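Long-range contacts in endonuclease EndoMS (Thermococcus kodakarensis KOD1, PDB 5GKE), which cleaves DNA as a mismatch restriction endonuclease, with an N-terminal PH-like domain joined to a C-terminal PDDEXK-type nuclease domain: residues N76-R85 and S96-L105; E87-V95 and T104-V112. The protein carries 1 engineered substitution. All coordinates share one frame; numbering follows the deposited sequence.

Contact 1: residues N76-R85 and S96-L105. With nucleotides of chain D; nucleotides of chain C.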
loop_
_atom_site.group_PDB
_atom_site.type_symbol
_atom_site.label_atom_id
_atom_site.label_comp_id
_atom_site.label_asym_id
_atom_site.label_seq_id
_atom_site.Cartn_x
_atom_site.Cartn_y
_atom_site.Cartn_z
ATOM N N ASN A 76 8.610 9.444 -2.422
ATOM C CA ASN A 76 8.923 8.959 -3.773
ATOM C C ASN A 76 9.611 7.601 -3.696
ATOM O O ASN A 76 10.229 7.256 -2.670
ATOM C CB ASN A 76 9.809 9.938 -4.542
ATOM C CG ASN A 76 9.030 11.121 -5.121
ATOM O OD1 ASN A 76 9.223 12.264 -4.720
ATOM N ND2 ASN A 76 8.162 10.844 -6.082
ATOM N N TRP A 77 9.459 6.799 -4.744
ATOM C CA TRP A 77 10.058 5.469 -4.736
ATOM C C TRP A 77 10.156 4.867 -6.120
ATOM O O TRP A 77 9.524 5.333 -7.063
ATOM C CB TRP A 77 9.263 4.506 -3.842
ATOM C CG TRP A 77 7.931 4.169 -4.457
ATOM C CD1 TRP A 77 7.623 3.070 -5.208
ATOM C CD2 TRP A 77 6.751 4.959 -4.407
ATOM N NE1 TRP A 77 6.322 3.129 -5.623
ATOM C CE2 TRP A 77 5.760 4.290 -5.147
ATOM C CE3 TRP A 77 6.429 6.183 -3.806
ATOM C CZ2 TRP A 77 4.472 4.782 -5.298
ATOM C CZ3 TRP A 77 5.146 6.678 -3.957
ATOM C CH2 TRP A 77 4.184 5.980 -4.699
ATOM N N GLN A 78 10.963 3.820 -6.221
ATOM C CA GLN A 78 10.817 2.844 -7.284
ATOM C C GLN A 78 10.740 1.469 -6.653
ATOM O O GLN A 78 11.433 1.194 -5.687
ATOM C CB GLN A 78 11.981 2.909 -8.273
ATOM C CG GLN A 78 11.948 4.080 -9.227
ATOM C CD GLN A 78 11.038 3.843 -10.423
ATOM O OE1 GLN A 78 9.840 3.592 -10.267
ATOM N NE2 GLN A 78 11.607 3.932 -11.631
ATOM N N PRO A 79 9.886 0.602 -7.199
ATOM C CA PRO A 79 9.737 -0.796 -6.781
ATOM C C PRO A 79 10.895 -1.671 -7.288
ATOM O O PRO A 79 11.626 -1.232 -8.174
ATOM C CB PRO A 79 8.393 -1.192 -7.401
ATOM C CG PRO A 79 8.257 -0.302 -8.588
ATOM C CD PRO A 79 8.882 0.999 -8.200
ATOM N N PRO A 80 11.066 -2.887 -6.727
ATOM C CA PRO A 80 12.155 -3.798 -7.107
ATOM C C PRO A 80 12.290 -3.913 -8.620
ATOM O O PRO A 80 11.279 -3.888 -9.298
ATOM C CB PRO A 80 11.704 -5.142 -6.538
ATOM C CG PRO A 80 10.835 -4.815 -5.432
ATOM C CD PRO A 80 10.147 -3.520 -5.768
ATOM N N GLY A 81 13.506 -4.029 -9.136
ATOM C CA GLY A 81 13.702 -4.114 -10.567
ATOM C C GLY A 81 14.207 -2.854 -11.249
ATOM O O GLY A 81 14.764 -2.925 -12.338
ATOM N N SER A 82 14.022 -1.699 -10.627
ATOM C CA SER A 82 14.687 -0.509 -11.116
ATOM C C SER A 82 16.196 -0.691 -11.160
ATOM O O SER A 82 16.757 -1.423 -10.349
ATOM C CB SER A 82 14.336 0.669 -10.245
ATOM O OG SER A 82 12.936 0.747 -10.199
ATOM N N ARG A 83 16.831 -0.065 -12.151
ATOM C CA ARG A 83 18.286 -0.014 -12.252
ATOM C C ARG A 83 18.680 1.375 -11.851
ATOM O O ARG A 83 18.127 2.336 -12.371
ATOM C CB ARG A 83 18.804 -0.287 -13.666
ATOM C CG ARG A 83 18.612 -1.678 -14.229
ATOM C CD ARG A 83 19.309 -1.779 -15.606
ATOM N NE ARG A 83 19.116 -3.074 -16.263
ATOM C CZ ARG A 83 19.836 -4.165 -16.004
ATOM N NH1 ARG A 83 20.802 -4.132 -15.091
ATOM N NH2 ARG A 83 19.587 -5.297 -16.651
ATOM N N VAL A 84 19.640 1.494 -10.949
ATOM C CA VAL A 84 20.014 2.805 -10.467
ATOM C C VAL A 84 21.452 3.096 -10.857
ATOM O O VAL A 84 22.256 2.187 -11.076
ATOM C CB VAL A 84 19.836 2.908 -8.940
ATOM C CG1 VAL A 84 20.915 2.140 -8.248
ATOM C CG2 VAL A 84 19.857 4.348 -8.492
ATOM N N ARG A 85 21.757 4.373 -10.994
ATOM C CA ARG A 85 23.114 4.793 -11.264
ATOM C C ARG A 85 23.272 6.216 -10.745
ATOM O O ARG A 85 22.286 6.934 -10.564
ATOM C CB ARG A 85 23.430 4.706 -12.751
ATOM C CG ARG A 85 22.709 5.739 -13.591
ATOM C CD ARG A 85 23.075 5.634 -15.066
ATOM N NE ARG A 85 22.295 6.585 -15.859
ATOM C CZ ARG A 85 21.064 6.347 -16.306
ATOM N NH1 ARG A 85 20.416 7.269 -17.002
ATOM N NH2 ARG A 85 20.477 5.185 -16.048
ATOM N N SER A 96 17.948 5.668 -11.277
ATOM C CA SER A 96 16.829 4.683 -11.156
ATOM C C SER A 96 15.758 4.668 -12.290
ATOM O O SER A 96 14.725 5.350 -12.214
ATOM C CB SER A 96 16.093 4.842 -9.827
ATOM O OG SER A 96 15.193 3.761 -9.654
ATOM N N ILE A 97 16.067 3.972 -13.375
ATOM C CA ILE A 97 15.126 3.747 -14.469
ATOM C C ILE A 97 14.351 2.430 -14.323
ATOM O O ILE A 97 14.885 1.420 -13.879
ATOM C CB ILE A 97 15.876 3.760 -15.815
ATOM C CG1 ILE A 97 16.305 5.189 -16.147
ATOM C CG2 ILE A 97 15.029 3.170 -16.934
ATOM C CD1 ILE A 97 17.290 5.294 -17.304
ATOM N N ARG A 98 13.076 2.445 -14.687
ATOM C CA ARG A 98 12.286 1.224 -14.687
ATOM C C ARG A 98 11.762 0.970 -16.093
ATOM O O ARG A 98 11.411 1.908 -16.850
ATOM C CB ARG A 98 11.140 1.338 -13.684
ATOM C CG ARG A 98 10.430 0.063 -13.347
ATOM C CD ARG A 98 9.319 0.361 -12.341
ATOM N NE ARG A 98 8.380 -0.756 -12.203
ATOM C CZ ARG A 98 7.096 -0.614 -11.889
ATOM N NH1 ARG A 98 6.609 0.600 -11.687
ATOM N NH2 ARG A 98 6.299 -1.674 -11.771
ATOM N N ARG A 99 11.734 -0.301 -16.460
ATOM C CA ARG A 99 11.159 -0.685 -17.740
ATOM C C ARG A 99 9.850 -1.434 -17.493
ATOM O O ARG A 99 9.751 -2.220 -16.549
ATOM C CB ARG A 99 12.151 -1.543 -18.522
ATOM C CG ARG A 99 12.451 -1.044 -19.916
ATOM C CD ARG A 99 13.809 -1.567 -20.383
ATOM N NE ARG A 99 14.392 -0.718 -21.418
ATOM C CZ ARG A 99 15.692 -0.642 -21.690
ATOM N NH1 ARG A 99 16.568 -1.368 -21.000
ATOM N NH2 ARG A 99 16.115 0.165 -22.658
ATOM N N LYS A 100 8.849 -1.178 -18.327
ATOM C CA LYS A 100 7.526 -1.816 -18.190
ATOM C C LYS A 100 6.914 -1.708 -16.779
ATOM O O LYS A 100 6.978 -2.645 -15.985
ATOM C CB LYS A 100 7.566 -3.283 -18.627
ATOM C CG LYS A 100 6.193 -3.768 -19.127
ATOM C CD LYS A 100 6.270 -5.057 -19.931
ATOM C CE LYS A 100 4.879 -5.541 -20.315
ATOM N NZ LYS A 100 4.221 -6.221 -19.159
ATOM N N PRO A 101 6.340 -0.545 -16.460
ATOM C CA PRO A 101 6.259 0.541 -17.435
ATOM C C PRO A 101 7.488 1.408 -17.373
ATOM O O PRO A 101 8.316 1.224 -16.479
ATOM C CB PRO A 101 5.029 1.326 -16.990
ATOM C CG PRO A 101 4.957 1.092 -15.513
ATOM C CD PRO A 101 5.545 -0.281 -15.251
ATOM N N ARG A 102 7.589 2.361 -18.288
ATOM C CA ARG A 102 8.723 3.248 -18.279
ATOM C C ARG A 102 8.548 4.251 -17.155
ATOM O O ARG A 102 7.565 4.989 -17.118
ATOM C CB ARG A 102 8.887 3.963 -19.617
ATOM C CG ARG A 102 10.351 4.340 -19.890
ATOM C CD ARG A 102 10.511 5.743 -20.512
ATOM N NE ARG A 102 9.654 6.805 -19.949
ATOM C CZ ARG A 102 9.923 7.529 -18.855
ATOM N NH1 ARG A 102 11.020 7.307 -18.143
ATOM N NH2 ARG A 102 9.081 8.480 -18.460
ATOM N N GLU A 103 9.511 4.257 -16.240
ATOM C CA GLU A 103 9.521 5.199 -15.135
ATOM C C GLU A 103 10.944 5.651 -14.821
ATOM O O GLU A 103 11.854 4.827 -14.742
ATOM C CB GLU A 103 8.891 4.567 -13.896
ATOM C CG GLU A 103 7.442 4.140 -14.080
ATOM C CD GLU A 103 6.738 3.880 -12.762
ATOM O OE1 GLU A 103 5.868 4.700 -12.381
ATOM O OE2 GLU A 103 7.052 2.851 -12.114
ATOM N N THR A 104 11.134 6.953 -14.630
ATOM C CA THR A 104 12.400 7.463 -14.127
ATOM C C THR A 104 12.192 8.256 -12.843
ATOM O O THR A 104 11.230 9.015 -12.715
ATOM C CB THR A 104 13.133 8.349 -15.154
ATOM O OG1 THR A 104 12.231 9.321 -15.690
ATOM C CG2 THR A 104 13.676 7.515 -16.275
ATOM N N LEU A 105 13.100 8.051 -11.892
ATOM C CA LEU A 105 13.089 8.766 -10.628
ATOM C C LEU A 105 14.395 9.539 -10.456
ATOM O O LEU A 105 15.420 8.953 -10.264
ATOM C CB LEU A 105 12.894 7.769 -9.473
ATOM C CG LEU A 105 12.783 8.349 -8.067
ATOM C CD1 LEU A 105 11.702 9.412 -8.055
ATOM C CD2 LEU A 105 12.471 7.262 -7.056
ATOM P P DG D 8 -0.099 7.998 -5.935
ATOM O OP1 DG D 8 0.947 8.077 -4.883
ATOM O OP2 DG D 8 -1.059 9.120 -6.074
ATOM O "O5'" DG D 8 0.646 7.796 -7.329
ATOM C "C5'" DG D 8 -0.094 7.635 -8.520
ATOM C "C4'" DG D 8 0.537 6.578 -9.398
ATOM O "O4'" DG D 8 1.902 6.953 -9.672
ATOM C "C3'" DG D 8 0.601 5.182 -8.780
ATOM O "O3'" DG D 8 0.459 4.199 -9.779
ATOM C "C2'" DG D 8 1.991 5.137 -8.163
ATOM C "C1'" DG D 8 2.791 5.980 -9.143
ATOM N N9 DG D 8 3.897 6.670 -8.500
ATOM C C8 DG D 8 3.816 7.778 -7.695
ATOM N N7 DG D 8 4.966 8.170 -7.237
ATOM C C5 DG D 8 5.869 7.258 -7.769
ATOM C C6 DG D 8 7.268 7.179 -7.619
ATOM O O6 DG D 8 8.009 7.921 -6.961
ATOM N N1 DG D 8 7.803 6.104 -8.322
ATOM C C2 DG D 8 7.072 5.213 -9.078
ATOM N N2 DG D 8 7.767 4.246 -9.689
ATOM N N3 DG D 8 5.756 5.276 -9.227
ATOM C C4 DG D 8 5.224 6.322 -8.542
ATOM P P DG C 2 1.938 -8.389 -20.145
ATOM O OP1 DG C 2 2.319 -9.169 -21.351
ATOM O OP2 DG C 2 1.974 -6.909 -20.197
ATOM O "O5'" DG C 2 0.453 -8.786 -19.701
ATOM C "C5'" DG C 2 -0.423 -9.386 -20.638
ATOM C "C4'" DG C 2 -1.718 -9.812 -19.974
ATOM O "O4'" DG C 2 -1.465 -10.864 -19.004
ATOM C "C3'" DG C 2 -2.447 -8.710 -19.224
ATOM O "O3'" DG C 2 -3.826 -8.828 -19.474
ATOM C "C2'" DG C 2 -2.104 -8.987 -17.758
ATOM C "C1'" DG C 2 -1.979 -10.500 -17.740
ATOM N N9 DG C 2 -1.049 -10.993 -16.725
ATOM C C8 DG C 2 0.207 -10.508 -16.458
ATOM N N7 DG C 2 0.818 -11.151 -15.506
ATOM C C5 DG C 2 -0.085 -12.128 -15.117
ATOM C C6 DG C 2 0.032 -13.126 -14.125
ATOM O O6 DG C 2 0.988 -13.350 -13.372
ATOM N N1 DG C 2 -1.112 -13.912 -14.044
ATOM C C2 DG C 2 -2.226 -13.754 -14.826
ATOM N N2 DG C 2 -3.229 -14.610 -14.599
ATOM N N3 DG C 2 -2.350 -12.825 -15.768
ATOM C C4 DG C 2 -1.240 -12.050 -15.856
#
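P79 and P101 clasp the R98 guanidinium from opposite faces: P79 CG lies 3.5 Å from R98 CZ, over the middle of one face, and P101 CD covers the other. R98 can lie flat between the two proline rings with its chain stretched out and CG anti to the backbone N (chi1 -167°). R98 NH1 faces E103 OE2 as a salt bridge modelled implausibly short, so its exact geometry is doubtful; the other carboxylate oxygen, OE1, is met by R44 and Y41. The W77 indole lays one face against the base of DG8 of chain D, offset toward the indole rim, with W77 CH2 3.4 Å from DG8 N7; R72 of the second subunit adds a cation-pi contact, and a phosphate takes NE1. Two donors and one acceptor meet the edge of the same guanine. N76 ND2 donates to DG8 O6 at 3.1 Å, nearly straight at 173°, and W77 N reaches the same O6 at 2.9 Å, so one carbonyl oxygen is gripped twice; at the far end DG8 N2 donates to E103 OE2 at 2.9 Å. Q78, bent at chi2 (-82°), reaches across to 96-105, its CG 3.3 Å from S96 OG and also against L105 CB, while its NE2 forms a weak bond to S96 O. The small S82 and S96 probably allow close approach where R83 and I97 pair as an antiparallel hydrogen-bonded bridge, R83 N to I97 O 3.0 Å. K100, at the turn, holds a phosphate oxygen of DG2 of chain C. An indole face laid over the base, combined with donors and an acceptor at its edges, is consistent with a guanine-binding site on the PH-like domain.

Contact 2: residues E87-V95 and T104-V112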
loop_
_atom_site.group_PDB
_atom_site.type_symbol
_atom_site.label_atom_id
_atom_site.label_comp_id
_atom_site.label_asym_id
_atom_site.label_seq_id
_atom_site.Cartn_x
_atom_site.Cartn_y
_atom_site.Cartn_z
ATOM N N GLU A 87 24.809 9.838 -11.552
ATOM C CA GLU A 87 25.317 10.651 -12.641
ATOM C C GLU A 87 25.889 11.920 -12.083
ATOM O O GLU A 87 25.307 12.537 -11.187
ATOM C CB GLU A 87 24.224 10.973 -13.665
ATOM C CG GLU A 87 23.831 9.764 -14.491
ATOM C CD GLU A 87 22.795 10.070 -15.548
ATOM O OE1 GLU A 87 22.215 11.178 -15.525
ATOM O OE2 GLU A 87 22.566 9.193 -16.409
ATOM N N LEU A 88 27.040 12.307 -12.614
ATOM C CA LEU A 88 27.675 13.538 -12.183
ATOM C C LEU A 88 27.263 14.639 -13.134
ATOM O O LEU A 88 27.626 14.649 -14.310
ATOM C CB LEU A 88 29.194 13.380 -12.117
ATOM C CG LEU A 88 29.788 12.678 -10.883
ATOM C CD1 LEU A 88 28.746 11.991 -10.012
ATOM C CD2 LEU A 88 30.893 11.692 -11.264
ATOM N N ARG A 89 26.476 15.549 -12.585
ATOM C CA ARG A 89 25.942 16.722 -13.259
ATOM C C ARG A 89 26.403 17.882 -12.400
ATOM O O ARG A 89 27.359 17.736 -11.640
ATOM C CB ARG A 89 24.418 16.678 -13.386
ATOM C CG ARG A 89 23.906 15.455 -14.131
ATOM C CD ARG A 89 22.399 15.499 -14.374
ATOM N NE ARG A 89 21.915 14.207 -14.861
ATOM C CZ ARG A 89 20.642 13.812 -14.831
ATOM N NH1 ARG A 89 19.704 14.617 -14.339
ATOM N NH2 ARG A 89 20.307 12.606 -15.289
ATOM N N GLU A 90 25.792 19.045 -12.574
ATOM C CA GLU A 90 26.043 20.181 -11.688
ATOM C C GLU A 90 26.048 19.725 -10.219
ATOM O O GLU A 90 26.881 20.161 -9.426
ATOM C CB GLU A 90 24.993 21.278 -11.915
ATOM C CG GLU A 90 23.545 20.771 -12.120
ATOM C CD GLU A 90 23.281 20.147 -13.499
ATOM O OE1 GLU A 90 24.223 20.048 -14.321
ATOM O OE2 GLU A 90 22.124 19.743 -13.755
ATOM N N ASN A 91 25.124 18.828 -9.878
ATOM C CA ASN A 91 25.169 18.077 -8.626
ATOM C C ASN A 91 25.113 16.590 -8.928
ATOM O O ASN A 91 24.694 16.194 -10.012
ATOM C CB ASN A 91 24.013 18.470 -7.719
ATOM C CG ASN A 91 24.246 19.784 -7.016
ATOM O OD1 ASN A 91 25.277 19.979 -6.350
ATOM N ND2 ASN A 91 23.283 20.697 -7.148
ATOM N N PRO A 92 25.537 15.748 -7.983
ATOM C CA PRO A 92 25.351 14.317 -8.246
ATOM C C PRO A 92 23.860 13.999 -8.338
ATOM O O PRO A 92 23.065 14.630 -7.651
ATOM C CB PRO A 92 25.984 13.640 -7.025
ATOM C CG PRO A 92 26.789 14.708 -6.345
ATOM C CD PRO A 92 26.099 15.999 -6.653
ATOM N N VAL A 93 23.474 13.062 -9.187
ATOM C CA VAL A 93 22.056 12.749 -9.330
ATOM C C VAL A 93 21.880 11.244 -9.361
ATOM O O VAL A 93 22.510 10.554 -10.168
ATOM C CB VAL A 93 21.454 13.392 -10.606
ATOM C CG1 VAL A 93 20.012 12.977 -10.799
ATOM C CG2 VAL A 93 21.552 14.899 -10.524
ATOM N N LEU A 94 21.075 10.738 -8.432
ATOM C CA LEU A 94 20.663 9.336 -8.423
ATOM C C LEU A 94 19.514 9.130 -9.417
ATOM O O LEU A 94 18.547 9.885 -9.387
ATOM C CB LEU A 94 20.229 8.933 -7.025
ATOM C CG LEU A 94 21.147 8.119 -6.121
ATOM C CD1 LEU A 94 22.590 8.475 -6.297
ATOM C CD2 LEU A 94 20.713 8.311 -4.689
ATOM N N VAL A 95 19.595 8.124 -10.287
ATOM C CA VAL A 95 18.631 8.075 -11.376
ATOM C C VAL A 95 17.597 6.941 -11.326
ATOM O O VAL A 95 16.419 7.239 -11.433
ATOM C CB VAL A 95 19.327 8.109 -12.734
ATOM C CG1 VAL A 95 18.344 7.824 -13.839
ATOM C CG2 VAL A 95 19.877 9.513 -12.954
ATOM N N THR A 104 11.134 6.953 -14.630
ATOM C CA THR A 104 12.400 7.463 -14.127
ATOM C C THR A 104 12.192 8.256 -12.843
ATOM O O THR A 104 11.230 9.015 -12.715
ATOM C CB THR A 104 13.133 8.349 -15.154
ATOM O OG1 THR A 104 12.231 9.321 -15.690
ATOM C CG2 THR A 104 13.676 7.515 -16.275
ATOM N N LEU A 105 13.100 8.051 -11.892
ATOM C CA LEU A 105 13.089 8.766 -10.628
ATOM C C LEU A 105 14.395 9.539 -10.456
ATOM O O LEU A 105 15.420 8.953 -10.264
ATOM C CB LEU A 105 12.894 7.769 -9.473
ATOM C CG LEU A 105 12.783 8.349 -8.067
ATOM C CD1 LEU A 105 11.702 9.412 -8.055
ATOM C CD2 LEU A 105 12.471 7.262 -7.056
ATOM N N GLU A 106 14.393 10.856 -10.497
ATOM C CA GLU A 106 15.680 11.537 -10.371
ATOM C C GLU A 106 15.857 12.179 -9.009
ATOM O O GLU A 106 15.019 12.988 -8.580
ATOM C CB GLU A 106 15.840 12.594 -11.462
ATOM C CG GLU A 106 16.227 12.026 -12.803
ATOM C CD GLU A 106 16.511 13.100 -13.825
ATOM O OE1 GLU A 106 15.962 14.214 -13.684
ATOM O OE2 GLU A 106 17.283 12.831 -14.768
ATOM N N VAL A 107 16.944 11.831 -8.322
ATOM C CA VAL A 107 17.226 12.495 -7.052
ATOM C C VAL A 107 18.489 13.330 -7.146
ATOM O O VAL A 107 19.604 12.798 -7.171
ATOM C CB VAL A 107 17.371 11.503 -5.891
ATOM C CG1 VAL A 107 17.605 12.256 -4.592
ATOM C CG2 VAL A 107 16.145 10.640 -5.778
ATOM N N GLU A 108 18.297 14.646 -7.170
ATOM C CA GLU A 108 19.397 15.588 -7.224
ATOM C C GLU A 108 19.972 15.786 -5.831
ATOM O O GLU A 108 19.292 16.299 -4.945
ATOM C CB GLU A 108 18.924 16.924 -7.787
ATOM C CG GLU A 108 20.061 17.906 -8.052
ATOM C CD GLU A 108 19.581 19.314 -8.390
ATOM O OE1 GLU A 108 18.391 19.481 -8.750
ATOM O OE2 GLU A 108 20.402 20.253 -8.289
ATOM N N LEU A 109 21.232 15.427 -5.631
ATOM C CA LEU A 109 21.810 15.552 -4.302
ATOM C C LEU A 109 22.488 16.904 -4.185
ATOM O O LEU A 109 23.551 17.120 -4.757
ATOM C CB LEU A 109 22.804 14.425 -4.061
ATOM C CG LEU A 109 22.213 13.031 -4.237
ATOM C CD1 LEU A 109 23.305 11.974 -4.228
ATOM C CD2 LEU A 109 21.219 12.763 -3.128
ATOM N N GLU A 110 21.875 17.813 -3.440
ATOM C CA GLU A 110 22.421 19.155 -3.300
ATOM C C GLU A 110 23.505 19.215 -2.235
ATOM O O GLU A 110 24.518 19.874 -2.421
ATOM C CB GLU A 110 21.311 20.143 -2.976
ATOM C CG GLU A 110 20.277 20.230 -4.066
ATOM C CD GLU A 110 19.141 21.153 -3.712
ATOM O OE1 GLU A 110 18.589 21.015 -2.593
ATOM O OE2 GLU A 110 18.813 22.020 -4.556
ATOM N N GLU A 111 23.258 18.568 -1.101
ATOM C CA GLU A 111 24.288 18.356 -0.092
ATOM C C GLU A 111 24.158 16.991 0.562
ATOM O O GLU A 111 23.146 16.683 1.173
ATOM C CB GLU A 111 24.214 19.451 0.967
ATOM C CG GLU A 111 25.262 19.337 2.053
ATOM C CD GLU A 111 25.253 20.543 2.972
ATOM O OE1 GLU A 111 24.424 21.457 2.743
ATOM O OE2 GLU A 111 26.072 20.583 3.920
ATOM N N VAL A 112 25.187 16.173 0.482
ATOM C CA VAL A 112 25.066 14.865 1.094
ATOM C C VAL A 112 25.648 14.891 2.511
ATOM O O VAL A 112 26.852 15.013 2.689
ATOM C CB VAL A 112 25.767 13.795 0.240
ATOM C CG1 VAL A 112 25.754 12.446 0.952
ATOM C CG2 VAL A 112 25.113 13.713 -1.150
#
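E106 OE2 is gripped by both terminal nitrogens of R89, NH1 at 3.0 Å and NH2 at 3.1 Å. The arginine approaches end-on, holding the oxygen in its own guanidinium plane, yet both nitrogens come from the same face of the carboxylate, above its plane; the two flat groups are turned 61° apart. E87 OE1 also belongs to this salt-bridge network, but is modelled too close to R89 NH2 for its geometry to be trusted; the arginine, lying between two acids, probably offsets the repulsion between them. R89 stretches back along the hairpin, and V93 CG1 touches one face of its guanidinium near the rim. Farther along, N91 ND2 donates to the anti lone pair of E108 OE2 at 3.1 Å and 161°; the oxygen lies near the plane of the N91 amide, and the extended E108 chain carries it out to that distance. The backbones pair antiparallel. L94 and V107 form a hydrogen-bonded pair, with V107 N to L94 O 2.7 Å and L94 N to V107 O 2.8 Å, whereas V93 and E108 make the adjoining non-hydrogen-bonded pair. P92, which has no N-H of its own, still offers its carbonyl, and L109 N meets it at 2.8 Å. On the face bearing L94 and V107 the packing is apolar: their CB atoms stand 4.0 Å apart, and L94 CD1 lies 4.1 Å from L109 CD1. Branched aliphatic residues suit this buried side, which packs on F64 of strand 64-67 and I56 of strand 52-58, while L17 of helix 14-27 meets P92 and L109. Strand 103-109 also pairs with strand 30-42, placing the hairpin of strands 92-98 and 103-109 within the antiparallel sheet.

Both contacts draw on the hairpin of strands 92-98 and 103-109. Contact 1 uses the end with the turn, where DNA binds; contact 2 uses the opposite end, and their centres lie 15 Å apart. T104 and L105 belong to both, and the segments alternate along the chain. They meet directly where R85 O and V95 N, 3.0 Å apart, form a probable hydrogen bond, and a salt bridge from R85 to E87 extends the charged network of contact 2 toward 76-85. L105 also touches the guanine of DG8 of chain D that contact 1 binds. All four segments lie in the PH-like domain, whereas the magnesium ion is held by E179 and Q192 in the nuclease domain.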